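Long-range contact in flavoprotein (Thermotoga maritima, PDB 5V8S), which probably acts as an oxidoreductase that transfers electrons with the help of bound FMN and a di-iron centre: residues Ile346-Val360 against Leu374-Ile388. The protein carries 1 engineered substitution. Sequence-based numbering, arbitrary orientation.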
ATOM      1  N   ILE A 346       3.992  13.706  -1.462  1.00 18.38           N
ATOM      2  CA  ILE A 346       4.804  14.721  -0.792  1.00 20.42           C
ATOM      3  C   ILE A 346       6.280  14.388  -0.918  1.00 19.87           C
ATOM      4  O   ILE A 346       7.112  15.276  -1.127  1.00 22.09           O
ATOM      5  CB  ILE A 346       4.381  14.846   0.681  1.00 23.19           C
ATOM      6  CG1 ILE A 346       2.963  15.384   0.759  1.00 24.45           C
ATOM      7  CG2 ILE A 346       5.344  15.724   1.456  1.00 24.48           C
ATOM      8  CD1 ILE A 346       2.416  15.410   2.201  1.00 27.07           C
ATOM      9  N   ASP A 347       6.626  13.105  -0.823  1.00 19.13           N
ATOM     10  CA  ASP A 347       8.029  12.714  -0.884  1.00 18.30           C
ATOM     11  C   ASP A 347       8.602  12.836  -2.293  1.00 18.33           C
ATOM     12  O   ASP A 347       9.766  13.240  -2.458  1.00 20.53           O
ATOM     13  CB  ASP A 347       8.202  11.286  -0.386  1.00 19.37           C
ATOM     14  CG  ASP A 347       9.657  10.942  -0.166  1.00 23.32           C
ATOM     15  OD1 ASP A 347      10.294  11.603   0.684  1.00 25.37           O
ATOM     16  OD2 ASP A 347      10.160  10.025  -0.843  1.00 24.91           O
ATOM     17  N   LYS A 348       7.826  12.460  -3.316  1.00 18.03           N
ATOM     18  CA  LYS A 348       8.359  12.276  -4.661  1.00 17.80           C
ATOM     19  C   LYS A 348       7.903  13.310  -5.668  1.00 17.92           C
ATOM     20  O   LYS A 348       8.568  13.472  -6.690  1.00 19.64           O
ATOM     21  CB  LYS A 348       7.953  10.902  -5.217  1.00 17.40           C
ATOM     22  CG  LYS A 348       8.452   9.724  -4.395  1.00 18.38           C
ATOM     23  CD  LYS A 348       9.958   9.533  -4.517  1.00 19.03           C
ATOM     24  CE  LYS A 348      10.395   8.248  -3.838  1.00 20.15           C
ATOM     25  NZ  LYS A 348      11.774   7.843  -4.195  1.00 21.51           N
ATOM     26  N   ALA A 349       6.767  13.963  -5.431  1.00 18.11           N
ATOM     27  CA  ALA A 349       6.123  14.794  -6.435  1.00 18.02           C
ATOM     28  C   ALA A 349       5.586  16.066  -5.790  1.00 19.12           C
ATOM     29  O   ALA A 349       4.423  16.441  -5.958  1.00 19.56           O
ATOM     30  CB  ALA A 349       5.033  13.992  -7.142  1.00 18.95           C
ATOM     31  N   ASN A 350       6.464  16.759  -5.072  1.00 19.83           N
ATOM     32  CA  ASN A 350       6.103  17.924  -4.278  1.00 21.60           C
ATOM     33  C   ASN A 350       6.238  19.168  -5.153  1.00 21.70           C
ATOM     34  O   ASN A 350       7.306  19.771  -5.249  1.00 23.15           O
ATOM     35  CB  ASN A 350       7.009  17.998  -3.062  1.00 25.20           C
ATOM     36  CG  ASN A 350       6.499  18.960  -2.025  1.00 30.51           C
ATOM     37  OD1 ASN A 350       5.347  19.372  -2.075  1.00 33.86           O
ATOM     38  ND2 ASN A 350       7.351  19.331  -1.084  1.00 32.76           N
ATOM     39  N   TYR A 351       5.130  19.566  -5.781  1.00 20.52           N
ATOM     40  CA  TYR A 351       5.103  20.664  -6.743  1.00 20.67           C
ATOM     41  C   TYR A 351       4.163  21.759  -6.265  1.00 21.96           C
ATOM     42  O   TYR A 351       3.190  21.495  -5.549  1.00 21.88           O
ATOM     43  CB  TYR A 351       4.575  20.180  -8.103  1.00 20.54           C
ATOM     44  CG  TYR A 351       5.462  19.192  -8.816  1.00 20.44           C
ATOM     45  CD1 TYR A 351       6.555  19.626  -9.566  1.00 20.12           C
ATOM     46  CD2 TYR A 351       5.211  17.826  -8.762  1.00 20.62           C
ATOM     47  CE1 TYR A 351       7.352  18.737 -10.222  1.00 19.98           C
ATOM     48  CE2 TYR A 351       6.026  16.930  -9.418  1.00 19.52           C
ATOM     49  CZ  TYR A 351       7.094  17.396 -10.159  1.00 19.20           C
ATOM     50  OH  TYR A 351       7.885  16.490 -10.810  1.00 18.93           O
ATOM     51  N   GLU A 352       4.424  22.994  -6.721  1.00 23.58           N
ATOM     52  CA  GLU A 352       3.553  24.128  -6.397  1.00 25.25           C
ATOM     53  C   GLU A 352       2.427  24.174  -7.428  1.00 25.19           C
ATOM     54  O   GLU A 352       2.443  24.943  -8.386  1.00 26.57           O
ATOM     55  CB  GLU A 352       4.327  25.441  -6.327  1.00 29.43           C
ATOM     56  CG  GLU A 352       3.477  26.588  -5.765  1.00 34.29           C
ATOM     57  CD  GLU A 352       4.089  27.964  -5.954  1.00 39.76           C
ATOM     58  OE1 GLU A 352       5.328  28.062  -6.077  1.00 40.98           O
ATOM     59  OE2 GLU A 352       3.315  28.949  -5.977  1.00 41.03           O
ATOM     60  N   LYS A 353       1.427  23.328  -7.216  1.00 22.70           N
ATOM     61  CA  LYS A 353       0.256  23.218  -8.067  1.00 22.06           C
ATOM     62  C   LYS A 353      -0.998  23.403  -7.229  1.00 22.10           C
ATOM     63  O   LYS A 353      -1.018  23.055  -6.041  1.00 22.23           O
ATOM     64  CB  LYS A 353       0.178  21.843  -8.751  1.00 22.10           C
ATOM     65  CG  LYS A 353       1.315  21.599  -9.742  1.00 21.52           C
ATOM     66  CD  LYS A 353       1.392  20.179 -10.255  1.00 20.93           C
ATOM     67  CE  LYS A 353       2.577  19.960 -11.191  1.00 21.09           C
ATOM     68  NZ  LYS A 353       2.342  20.614 -12.491  1.00 21.45           N
ATOM     69  N   PRO A 354      -2.059  23.942  -7.813  1.00 21.72           N
ATOM     70  CA  PRO A 354      -3.314  24.073  -7.069  1.00 22.51           C
ATOM     71  C   PRO A 354      -4.007  22.738  -6.871  1.00 22.32           C
ATOM     72  O   PRO A 354      -3.906  21.822  -7.690  1.00 21.61           O
ATOM     73  CB  PRO A 354      -4.152  24.993  -7.953  1.00 23.55           C
ATOM     74  CG  PRO A 354      -3.553  24.886  -9.300  1.00 24.20           C
ATOM     75  CD  PRO A 354      -2.127  24.556  -9.152  1.00 22.77           C
ATOM     76  N   VAL A 355      -4.752  22.660  -5.769  1.00 21.14           N
ATOM     77  CA  VAL A 355      -5.443  21.444  -5.357  1.00 20.08           C
ATOM     78  C   VAL A 355      -6.835  21.811  -4.862  1.00 19.80           C
ATOM     79  O   VAL A 355      -7.024  22.848  -4.221  1.00 22.05           O
ATOM     80  CB  VAL A 355      -4.658  20.724  -4.235  1.00 21.90           C
ATOM     81  CG1 VAL A 355      -5.414  19.542  -3.647  1.00 24.14           C
ATOM     82  CG2 VAL A 355      -3.277  20.295  -4.764  1.00 21.28           C
ATOM     83  N   LEU A 356      -7.805  20.946  -5.146  1.00 19.01           N
ATOM     84  CA  LEU A 356      -9.100  20.961  -4.473  1.00 19.04           C
ATOM     85  C   LEU A 356      -9.184  19.737  -3.581  1.00 18.44           C
ATOM     86  O   LEU A 356      -8.782  18.644  -3.990  1.00 19.73           O
ATOM     87  CB  LEU A 356     -10.260  20.856  -5.465  1.00 20.09           C
ATOM     88  CG  LEU A 356     -10.446  21.989  -6.471  1.00 21.58           C
ATOM     89  CD1 LEU A 356     -11.598  21.675  -7.415  1.00 20.38           C
ATOM     90  CD2 LEU A 356     -10.659  23.316  -5.746  1.00 22.17           C
ATOM     91  N   VAL A 357      -9.747  19.908  -2.384  1.00 18.49           N
ATOM     92  CA  VAL A 357      -9.984  18.808  -1.462  1.00 18.66           C
ATOM     93  C   VAL A 357     -11.483  18.695  -1.236  1.00 19.54           C
ATOM     94  O   VAL A 357     -12.149  19.694  -0.936  1.00 19.70           O
ATOM     95  CB  VAL A 357      -9.242  18.993  -0.126  1.00 20.25           C
ATOM     96  CG1 VAL A 357      -9.592  17.835   0.845  1.00 21.14           C
ATOM     97  CG2 VAL A 357      -7.744  19.083  -0.355  1.00 20.38           C
ATOM     98  N   PHE A 358     -12.010  17.498  -1.449  1.00 17.44           N
ATOM     99  CA  PHE A 358     -13.356  17.116  -1.053  1.00 18.82           C
ATOM    100  C   PHE A 358     -13.204  16.077   0.048  1.00 19.44           C
ATOM    101  O   PHE A 358     -12.452  15.114  -0.103  1.00 20.46           O
ATOM    102  CB  PHE A 358     -14.119  16.489  -2.232  1.00 20.01           C
ATOM    103  CG  PHE A 358     -14.404  17.432  -3.377  1.00 19.22           C
ATOM    104  CD1 PHE A 358     -13.418  17.778  -4.276  1.00 20.32           C
ATOM    105  CD2 PHE A 358     -15.674  17.932  -3.583  1.00 21.74           C
ATOM    106  CE1 PHE A 358     -13.697  18.637  -5.337  1.00 20.92           C
ATOM    107  CE2 PHE A 358     -15.952  18.789  -4.637  1.00 22.13           C
ATOM    108  CZ  PHE A 358     -14.966  19.145  -5.515  1.00 21.53           C
ATOM    109  N   GLY A 359     -13.910  16.250   1.148  1.00 19.69           N
ATOM    110  CA  GLY A 359     -13.740  15.322   2.252  1.00 20.12           C
ATOM    111  C   GLY A 359     -15.009  15.148   3.046  1.00 20.54           C
ATOM    112  O   GLY A 359     -15.793  16.091   3.205  1.00 21.81           O
ATOM    113  N   VAL A 360     -15.208  13.924   3.542  1.00 21.55           N
ATOM    114  CA  VAL A 360     -16.319  13.637   4.431  1.00 23.33           C
ATOM    115  C   VAL A 360     -16.075  14.298   5.775  1.00 26.57           C
ATOM    116  O   VAL A 360     -14.936  14.374   6.257  1.00 26.46           O
ATOM    117  CB  VAL A 360     -16.415  12.112   4.588  1.00 23.00           C
ATOM    118  CG1 VAL A 360     -17.384  11.765   5.683  1.00 24.04           C
ATOM    119  CG2 VAL A 360     -16.842  11.492   3.257  1.00 24.65           C
ATOM    120  N   LEU A 374      -2.177  18.318   6.133  1.00 51.54           N
ATOM    121  CA  LEU A 374      -0.976  17.647   5.649  1.00 47.09           C
ATOM    122  C   LEU A 374      -0.506  18.243   4.325  1.00 45.06           C
ATOM    123  O   LEU A 374       0.685  18.538   4.149  1.00 43.96           O
ATOM    124  CB  LEU A 374      -1.266  16.157   5.494  1.00 44.64           C
ATOM    125  CG  LEU A 374      -0.137  15.349   4.885  1.00 43.22           C
ATOM    126  CD1 LEU A 374       1.167  15.553   5.676  1.00 42.82           C
ATOM    127  CD2 LEU A 374      -0.551  13.895   4.847  1.00 42.29           C
ATOM    128  N   LEU A 375      -1.428  18.405   3.372  1.00 42.98           N
ATOM    129  CA  LEU A 375      -1.075  19.006   2.091  1.00 42.90           C
ATOM    130  C   LEU A 375      -0.632  20.451   2.266  1.00 44.14           C
ATOM    131  O   LEU A 375       0.203  20.944   1.493  1.00 42.61           O
ATOM    132  CB  LEU A 375      -2.265  18.917   1.133  1.00 40.70           C
ATOM    133  CG  LEU A 375      -2.457  17.562   0.451  1.00 39.13           C
ATOM    134  CD1 LEU A 375      -3.885  17.404  -0.021  1.00 40.23           C
ATOM    135  CD2 LEU A 375      -1.489  17.416  -0.720  1.00 38.74           C
ATOM    136  N   LYS A 376      -1.155  21.126   3.294  1.00 46.33           N
ATOM    137  CA  LYS A 376      -0.800  22.517   3.542  1.00 48.94           C
ATOM    138  C   LYS A 376       0.682  22.675   3.861  1.00 51.72           C
ATOM    139  O   LYS A 376       1.255  23.719   3.558  1.00 51.93           O
ATOM    140  CB  LYS A 376      -1.654  23.078   4.679  1.00 48.93           C
ATOM    141  CG  LYS A 376      -1.852  24.583   4.660  1.00 49.52           C
ATOM    142  CD  LYS A 376      -3.032  25.013   3.803  1.00 49.67           C
ATOM    143  CE  LYS A 376      -3.298  26.508   3.937  1.00 49.04           C
ATOM    144  NZ  LYS A 376      -4.377  26.934   3.019  1.00 48.37           N
ATOM    145  N   GLU A 377       1.335  21.662   4.444  1.00 53.11           N
ATOM    146  CA  GLU A 377       2.772  21.790   4.707  1.00 54.19           C
ATOM    147  C   GLU A 377       3.581  21.949   3.431  1.00 52.17           C
ATOM    148  O   GLU A 377       4.724  22.422   3.480  1.00 53.75           O
ATOM    149  CB  GLU A 377       3.330  20.539   5.385  1.00 56.65           C
ATOM    150  CG  GLU A 377       2.486  19.980   6.505  1.00 59.08           C
ATOM    151  CD  GLU A 377       3.191  18.862   7.245  1.00 61.21           C
ATOM    152  OE1 GLU A 377       4.399  19.010   7.545  1.00 62.00           O
ATOM    153  OE2 GLU A 377       2.538  17.834   7.521  1.00 61.42           O
ATOM    154  N   THR A 378       3.030  21.541   2.303  1.00 47.46           N
ATOM    155  CA  THR A 378       3.812  21.305   1.109  1.00 43.31           C
ATOM    156  C   THR A 378       3.718  22.482   0.166  1.00 40.65           C
ATOM    157  O   THR A 378       3.141  23.533   0.476  1.00 40.23           O
ATOM    158  CB  THR A 378       3.331  20.018   0.441  1.00 44.16           C
ATOM    159  OG1 THR A 378       2.043  20.220  -0.170  1.00 44.32           O
ATOM    160  CG2 THR A 378       3.215  18.920   1.464  1.00 44.28           C
ATOM    161  N   LYS A 379       4.304  22.304  -1.013  1.00 38.17           N
ATOM    162  CA  LYS A 379       4.245  23.340  -2.015  1.00 37.45           C
ATOM    163  C   LYS A 379       2.883  23.395  -2.666  1.00 33.71           C
ATOM    164  O   LYS A 379       2.562  24.410  -3.291  1.00 33.64           O
ATOM    165  CB  LYS A 379       5.318  23.110  -3.073  1.00 38.70           C
ATOM    166  CG  LYS A 379       6.748  23.174  -2.541  1.00 41.53           C
ATOM    167  CD  LYS A 379       7.764  23.243  -3.688  1.00 44.17           C
ATOM    168  CE  LYS A 379       8.944  22.302  -3.467  1.00 46.57           C
ATOM    169  NZ  LYS A 379       9.932  22.334  -4.598  1.00 47.74           N
ATOM    170  N   PHE A 380       2.060  22.349  -2.513  1.00 30.63           N
ATOM    171  CA  PHE A 380       0.740  22.395  -3.120  1.00 27.58           C
ATOM    172  C   PHE A 380      -0.078  23.487  -2.455  1.00 29.87           C
ATOM    173  O   PHE A 380       0.077  23.768  -1.260  1.00 31.69           O
ATOM    174  CB  PHE A 380       0.021  21.048  -3.013  1.00 24.91           C
ATOM    175  CG  PHE A 380       0.589  19.989  -3.907  1.00 23.06           C
ATOM    176  CD1 PHE A 380       0.224  19.920  -5.246  1.00 22.28           C
ATOM    177  CD2 PHE A 380       1.502  19.069  -3.418  1.00 22.62           C
ATOM    178  CE1 PHE A 380       0.767  18.949  -6.081  1.00 21.18           C
ATOM    179  CE2 PHE A 380       2.043  18.095  -4.240  1.00 22.39           C
ATOM    180  CZ  PHE A 380       1.689  18.030  -5.571  1.00 21.03           C
ATOM    181  N   ARG A 381      -0.947  24.108  -3.244  1.00 29.50           N
ATOM    182  CA  ARG A 381      -1.803  25.198  -2.789  1.00 30.55           C
ATOM    183  C   ARG A 381      -3.253  24.735  -2.809  1.00 27.99           C
ATOM    184  O   ARG A 381      -3.837  24.552  -3.884  1.00 28.29           O
ATOM    185  CB  ARG A 381      -1.613  26.424  -3.670  1.00 33.71           C
ATOM    186  CG  ARG A 381      -0.192  26.963  -3.600  1.00 38.12           C
ATOM    187  CD  ARG A 381       0.089  27.509  -2.202  1.00 41.49           C
ATOM    188  NE  ARG A 381       1.441  28.025  -2.050  1.00 45.64           N
ATOM    189  CZ  ARG A 381       1.888  29.128  -2.637  1.00 49.55           C
ATOM    190  NH1 ARG A 381       1.091  29.822  -3.441  1.00 51.74           N
ATOM    191  NH2 ARG A 381       3.135  29.532  -2.430  1.00 48.86           N
ATOM    192  N   ILE A 382      -3.838  24.580  -1.626  1.00 26.95           N
ATOM    193  CA  ILE A 382      -5.229  24.141  -1.518  1.00 25.30           C
ATOM    194  C   ILE A 382      -6.129  25.346  -1.750  1.00 25.12           C
ATOM    195  O   ILE A 382      -6.102  26.307  -0.977  1.00 26.59           O
ATOM    196  CB  ILE A 382      -5.517  23.501  -0.156  1.00 27.06           C
ATOM    197  CG1 ILE A 382      -4.611  22.289   0.071  1.00 30.96           C
ATOM    198  CG2 ILE A 382      -6.997  23.104  -0.093  1.00 27.01           C
ATOM    199  CD1 ILE A 382      -4.669  21.755   1.488  1.00 33.35           C
ATOM    200  N   LEU A 383      -6.940  25.289  -2.805  1.00 23.60           N
ATOM    201  CA  LEU A 383      -7.804  26.422  -3.121  1.00 23.83           C
ATOM    202  C   LEU A 383      -9.049  26.449  -2.253  1.00 23.53           C
ATOM    203  O   LEU A 383      -9.514  27.526  -1.871  1.00 24.97           O
ATOM    204  CB  LEU A 383      -8.233  26.381  -4.583  1.00 24.68           C
ATOM    205  CG  LEU A 383      -7.103  26.361  -5.594  1.00 25.47           C
ATOM    206  CD1 LEU A 383      -7.703  26.455  -6.997  1.00 26.76           C
ATOM    207  CD2 LEU A 383      -6.158  27.518  -5.342  1.00 26.60           C
ATOM    208  N   SER A 384      -9.609  25.284  -1.957  1.00 22.72           N
ATOM    209  CA  SER A 384     -10.792  25.214  -1.116  1.00 22.54           C
ATOM    210  C   SER A 384     -10.954  23.794  -0.614  1.00 22.24           C
ATOM    211  O   SER A 384     -10.378  22.845  -1.156  1.00 21.35           O
ATOM    212  CB  SER A 384     -12.070  25.626  -1.859  1.00 23.47           C
ATOM    213  OG  SER A 384     -12.400  24.678  -2.858  1.00 24.33           O
ATOM    214  N   PHE A 385     -11.802  23.681   0.408  1.00 23.56           N
ATOM    215  CA  PHE A 385     -12.281  22.419   0.949  1.00 25.27           C
ATOM    216  C   PHE A 385     -13.793  22.361   0.769  1.00 25.74           C
ATOM    217  O   PHE A 385     -14.500  23.334   1.072  1.00 27.31           O
ATOM    218  CB  PHE A 385     -11.945  22.306   2.436  1.00 28.44           C
ATOM    219  CG  PHE A 385     -12.484  21.066   3.069  1.00 32.37           C
ATOM    220  CD1 PHE A 385     -11.757  19.891   3.040  1.00 34.43           C
ATOM    221  CD2 PHE A 385     -13.734  21.064   3.667  1.00 33.39           C
ATOM    222  CE1 PHE A 385     -12.261  18.736   3.617  1.00 35.18           C
ATOM    223  CE2 PHE A 385     -14.241  19.919   4.241  1.00 34.18           C
ATOM    224  CZ  PHE A 385     -13.505  18.751   4.215  1.00 34.50           C
ATOM    225  N   THR A 386     -14.283  21.232   0.265  1.00 24.03           N
ATOM    226  CA  THR A 386     -15.712  21.006   0.058  1.00 23.36           C
ATOM    227  C   THR A 386     -16.127  19.743   0.792  1.00 23.32           C
ATOM    228  O   THR A 386     -15.512  18.688   0.631  1.00 23.14           O
ATOM    229  CB  THR A 386     -16.040  20.869  -1.437  1.00 24.38           C
ATOM    230  OG1 THR A 386     -15.623  22.048  -2.136  1.00 25.32           O
ATOM    231  CG2 THR A 386     -17.524  20.668  -1.661  1.00 24.95           C
ATOM    232  N   GLU A 387     -17.197  19.848   1.562  1.00 24.43           N
ATOM    233  CA  GLU A 387     -17.665  18.724   2.346  1.00 25.04           C
ATOM    234  C   GLU A 387     -18.379  17.716   1.452  1.00 26.15           C
ATOM    235  O   GLU A 387     -19.225  18.088   0.628  1.00 26.94           O
ATOM    236  CB  GLU A 387     -18.634  19.211   3.424  1.00 27.32           C
ATOM    237  CG  GLU A 387     -19.023  18.091   4.365  1.00 31.15           C
ATOM    238  CD  GLU A 387     -20.016  18.498   5.444  1.00 34.56           C
ATOM    239  OE1 GLU A 387     -20.369  19.692   5.531  1.00 36.58           O
ATOM    240  OE2 GLU A 387     -20.451  17.600   6.202  1.00 35.09           O
ATOM    241  N   ILE A 388     -18.046  16.439   1.631  1.00 24.78           N
ATOM    242  CA  ILE A 388     -18.759  15.346   0.984  1.00 24.22           C
ATOM    243  C   ILE A 388     -19.878  14.937   1.925  1.00 25.62           C
ATOM    244  O   ILE A 388     -19.623  14.429   3.018  1.00 25.32           O
ATOM    245  CB  ILE A 388     -17.828  14.168   0.667  1.00 23.52           C
ATOM    246  CG1 ILE A 388     -16.762  14.584  -0.356  1.00 23.86           C
ATOM    247  CG2 ILE A 388     -18.652  12.957   0.180  1.00 24.10           C
ATOM    248  CD1 ILE A 388     -15.740  13.504  -0.647  1.00 23.20           C
TER
HETATM  249  O   HOH W   1       9.060  21.943  -7.252  1.00 44.01           O
HETATM  250  O   HOH W   2     -12.997  21.828  -2.841  1.00 22.44           O
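Phe380 lies against Ala349, Asn350, Tyr351, Lys353 and Val355 where two neighbouring parallel strands, 354-360 and 381-388, begin; helix 371-376 joins them in a beta-alpha-beta unit at one margin of the flavodoxin-like sheet. Three carbonyls surround the ring. Tyr351 O sits 3.3 Å above the Phe380 ring plane, over its centre, whereas Ala349 O (3.2 Å from Phe380 CZ) and Lys353 O approach the edge, where the ring C-H groups are probably slightly positive. Val355 CG2, anti to its own carbonyl carbon, meets Phe380 CD1 obliquely at 3.6 Å, and Leu323 of strand 322-327 also touches this side chain.

Before Phe380, Thr378 forms an ST turn: its OG1 accepts from Phe380 N, donates to Leu375 O at 2.6 Å, and lies in the plane of the Phe380 ring at its edge. Its CG2 meanwhile packs across Ile346 CG1. Asn350 OD1 accepts a fairly straight but long bond from Lys379 N (3.3 Å, 162°), tying the two strand approaches together.

Further along, Val355 pairs with Ile382 but Val357 with Phe385, so the second strand carries one extra residue, a beta bulge at Leu383-Ser384; Ser384 N, buried here, has no partner. Beyond the bulge, Phe385, with CG anti to the backbone N (chi1 177°), lays its ring obliquely beside Val357 CG1, with CD1 at 3.7 Å, and runs on past Gly359. On the other sheet face, Thr386 CB and CG2 press on Phe358 CD2 and CE2. Beside them a water bridges the strands, donating to Val357 O (3.0 Å) and hydrogen-bonded to Ser384 OG and Thr386 OG1.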